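PDB 1YCO: branched-chain phosphotransacylase, which probably transfers acyl groups, as in the phosphate acetyltransferase and butyryltransferase family to which it belongs. Local coordinates for residues Leu115-Ala120 with Ala213-Val218. Numbering follows the deposited sequence.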
ATOM      1  N   LEU A 115      -8.590   9.948   7.549  1.00 31.46           N
ATOM      2  CA  LEU A 115      -9.339   9.601   6.368  1.00 30.65           C
ATOM      3  C   LEU A 115      -8.350   9.211   5.272  1.00 30.99           C
ATOM      4  O   LEU A 115      -7.237   9.733   5.199  1.00 30.63           O
ATOM      5  CB  LEU A 115     -10.211  10.784   5.932  1.00 29.73           C
ATOM      6  CG  LEU A 115     -11.160  11.379   6.992  1.00 29.50           C
ATOM      7  CD1 LEU A 115     -12.044  12.450   6.328  1.00 31.36           C
ATOM      8  CD2 LEU A 115     -12.049  10.295   7.589  1.00 32.35           C
ATOM      9  N   LEU A 116      -8.758   8.246   4.461  1.00 29.10           N
ATOM     10  CA  LEU A 116      -7.965   7.762   3.349  1.00 28.18           C
ATOM     11  C   LEU A 116      -8.826   7.963   2.117  1.00 29.46           C
ATOM     12  O   LEU A 116     -10.004   7.593   2.108  1.00 29.16           O
ATOM     13  CB  LEU A 116      -7.657   6.273   3.512  1.00 25.47           C
ATOM     14  CG  LEU A 116      -6.925   5.577   2.350  1.00 25.89           C
ATOM     15  CD1 LEU A 116      -5.595   6.247   2.064  1.00 22.31           C
ATOM     16  CD2 LEU A 116      -6.721   4.113   2.706  1.00 25.23           C
ATOM     17  N   THR A 117      -8.271   8.546   1.070  1.00 31.15           N
ATOM     18  CA  THR A 117      -9.126   8.720  -0.063  1.00 31.93           C
ATOM     19  C   THR A 117      -8.688   8.357  -1.446  1.00 36.05           C
ATOM     20  O   THR A 117      -7.587   8.642  -1.938  1.00 34.15           O
ATOM     21  CB  THR A 117      -9.755  10.133  -0.109  1.00 28.10           C
ATOM     22  OG1 THR A 117     -10.473  10.269  -1.335  1.00 27.11           O
ATOM     23  CG2 THR A 117      -8.712  11.204  -0.009  1.00 20.42           C
ATOM     24  N   ASP A 118      -9.667   7.686  -2.024  1.00 40.62           N
ATOM     25  CA  ASP A 118      -9.734   7.164  -3.348  1.00 40.46           C
ATOM     26  C   ASP A 118      -9.003   5.908  -3.716  1.00 38.81           C
ATOM     27  O   ASP A 118      -8.058   5.921  -4.485  1.00 36.70           O
ATOM     28  CB  ASP A 118      -9.497   8.265  -4.352  1.00 44.34           C
ATOM     29  CG  ASP A 118     -10.624   8.331  -5.366  1.00 48.81           C
ATOM     30  OD1 ASP A 118     -10.543   9.172  -6.292  1.00 55.50           O
ATOM     31  OD2 ASP A 118     -11.578   7.520  -5.224  1.00 42.11           O
ATOM     32  N   CYS A 119      -9.524   4.806  -3.187  1.00 38.73           N
ATOM     33  CA  CYS A 119      -8.997   3.487  -3.463  1.00 39.98           C
ATOM     34  C   CYS A 119     -10.084   2.602  -4.083  1.00 39.44           C
ATOM     35  O   CYS A 119     -10.075   1.381  -3.899  1.00 39.90           O
ATOM     36  CB  CYS A 119      -8.485   2.874  -2.176  1.00 42.94           C
ATOM     37  SG  CYS A 119      -9.486   3.251  -0.739  1.00 49.53           S
ATOM     38  N   ALA A 120     -11.016   3.226  -4.814  1.00 38.71           N
ATOM     39  CA  ALA A 120     -12.115   2.510  -5.472  1.00 39.65           C
ATOM     40  C   ALA A 120     -12.733   3.203  -6.692  1.00 40.72           C
ATOM     41  O   ALA A 120     -13.203   2.530  -7.611  1.00 43.30           O
ATOM     42  CB  ALA A 120     -13.225   2.210  -4.460  1.00 40.42           C
ATOM     43  N   ALA A 213      -1.281  13.925  10.124  1.00 27.78           N
ATOM     44  CA  ALA A 213      -2.245  14.221   9.063  1.00 26.32           C
ATOM     45  C   ALA A 213      -3.635  13.681   9.367  1.00 27.13           C
ATOM     46  O   ALA A 213      -3.781  12.619   9.969  1.00 28.22           O
ATOM     47  CB  ALA A 213      -1.762  13.654   7.745  1.00 25.99           C
ATOM     48  N   ASP A 214      -4.657  14.408   8.935  1.00 27.57           N
ATOM     49  CA  ASP A 214      -6.034  13.989   9.174  1.00 29.96           C
ATOM     50  C   ASP A 214      -6.630  13.241   7.986  1.00 29.23           C
ATOM     51  O   ASP A 214      -7.582  12.466   8.120  1.00 30.11           O
ATOM     52  CB  ASP A 214      -6.880  15.209   9.505  1.00 33.72           C
ATOM     53  CG  ASP A 214      -6.389  15.913  10.738  1.00 39.47           C
ATOM     54  OD1 ASP A 214      -6.436  15.291  11.817  1.00 43.17           O
ATOM     55  OD2 ASP A 214      -5.947  17.077  10.630  1.00 43.01           O
ATOM     56  N   ILE A 215      -6.059  13.491   6.820  1.00 28.16           N
ATOM     57  CA  ILE A 215      -6.509  12.865   5.604  1.00 25.82           C
ATOM     58  C   ILE A 215      -5.300  12.499   4.770  1.00 24.14           C
ATOM     59  O   ILE A 215      -4.378  13.302   4.585  1.00 23.66           O
ATOM     60  CB  ILE A 215      -7.372  13.820   4.762  1.00 26.72           C
ATOM     61  CG1 ILE A 215      -8.590  14.266   5.565  1.00 26.86           C
ATOM     62  CG2 ILE A 215      -7.778  13.135   3.447  1.00 23.17           C
ATOM     63  CD1 ILE A 215      -9.433  15.301   4.869  1.00 28.52           C
ATOM     64  N   LEU A 216      -5.306  11.282   4.252  1.00 21.17           N
ATOM     65  CA  LEU A 216      -4.214  10.846   3.407  1.00 19.60           C
ATOM     66  C   LEU A 216      -4.809  10.753   2.009  1.00 17.94           C
ATOM     67  O   LEU A 216      -5.905  10.240   1.839  1.00 17.93           O
ATOM     68  CB  LEU A 216      -3.700   9.483   3.862  1.00 19.97           C
ATOM     69  CG  LEU A 216      -3.197   9.316   5.304  1.00 22.81           C
ATOM     70  CD1 LEU A 216      -2.764   7.865   5.535  1.00 18.87           C
ATOM     71  CD2 LEU A 216      -2.031  10.264   5.569  1.00 21.98           C
ATOM     72  N   VAL A 217      -4.095  11.294   1.029  1.00 19.00           N
ATOM     73  CA  VAL A 217      -4.509  11.265  -0.369  1.00 21.96           C
ATOM     74  C   VAL A 217      -3.446  10.508  -1.191  1.00 20.17           C
ATOM     75  O   VAL A 217      -2.282  10.919  -1.270  1.00 21.56           O
ATOM     76  CB  VAL A 217      -4.670  12.699  -0.948  1.00 19.64           C
ATOM     77  CG1 VAL A 217      -5.181  12.642  -2.386  1.00 20.69           C
ATOM     78  CG2 VAL A 217      -5.618  13.499  -0.095  1.00 21.04           C
ATOM     79  N   VAL A 218      -3.863   9.394  -1.789  1.00 21.24           N
ATOM     80  CA  VAL A 218      -2.988   8.552  -2.601  1.00 25.04           C
ATOM     81  C   VAL A 218      -3.025   8.963  -4.064  1.00 25.13           C
ATOM     82  O   VAL A 218      -3.928   9.662  -4.494  1.00 26.33           O
ATOM     83  CB  VAL A 218      -3.388   7.074  -2.503  1.00 19.59           C
ATOM     84  CG1 VAL A 218      -3.242   6.602  -1.058  1.00 17.48           C
ATOM     85  CG2 VAL A 218      -4.821   6.904  -2.987  1.00 20.04           C
TER
HETATM   86  O   HOH W   1      -6.509   9.195  -5.172  1.00 22.40           O
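Leu115 and Leu216 are joined through their backbones, Leu216 N giving its hydrogen to Leu115 O at 2.7 Å, while Leu115 stands opposite Ile215. Two further bonds extend the parallel pairing of strands 113-117 and 215-217: Leu115 N reaches Asp214 O at 2.8 Å, nearly straight at its hydrogen (171°), while Thr117 N to Leu216 O, 3.0 Å, is more bent there (146°). Leu115 O also receives a CA-H...O contact from Ile215 CA. Apolar contacts cover both faces. On one, Leu115 CB lies 3.9 Å from Ile215 CG1, their side chains crossing obliquely; beyond them Thr117 and Val217 lie side by side, CG2 to CG2 at 3.9 Å. Thr117 OG1 lies anti to the backbone N (chi1 174°) and bonds to His102 O. Helix 127-143 packs on this face. On the other face Leu116 CD1 meets Val218 CG1 at 3.9 Å, the side chains crossing at about a right angle, with helix 221-234 alongside. Past the last strand bond, Val218 CG2 sits 3.4 Å from Thr117 O, which a water held by Val218 O at 2.7 Å reaches only weakly. In this mixed sheet, directional backbone bonds thus set the parallel register, their N-H and C=O groups paired between buried apolar side chains.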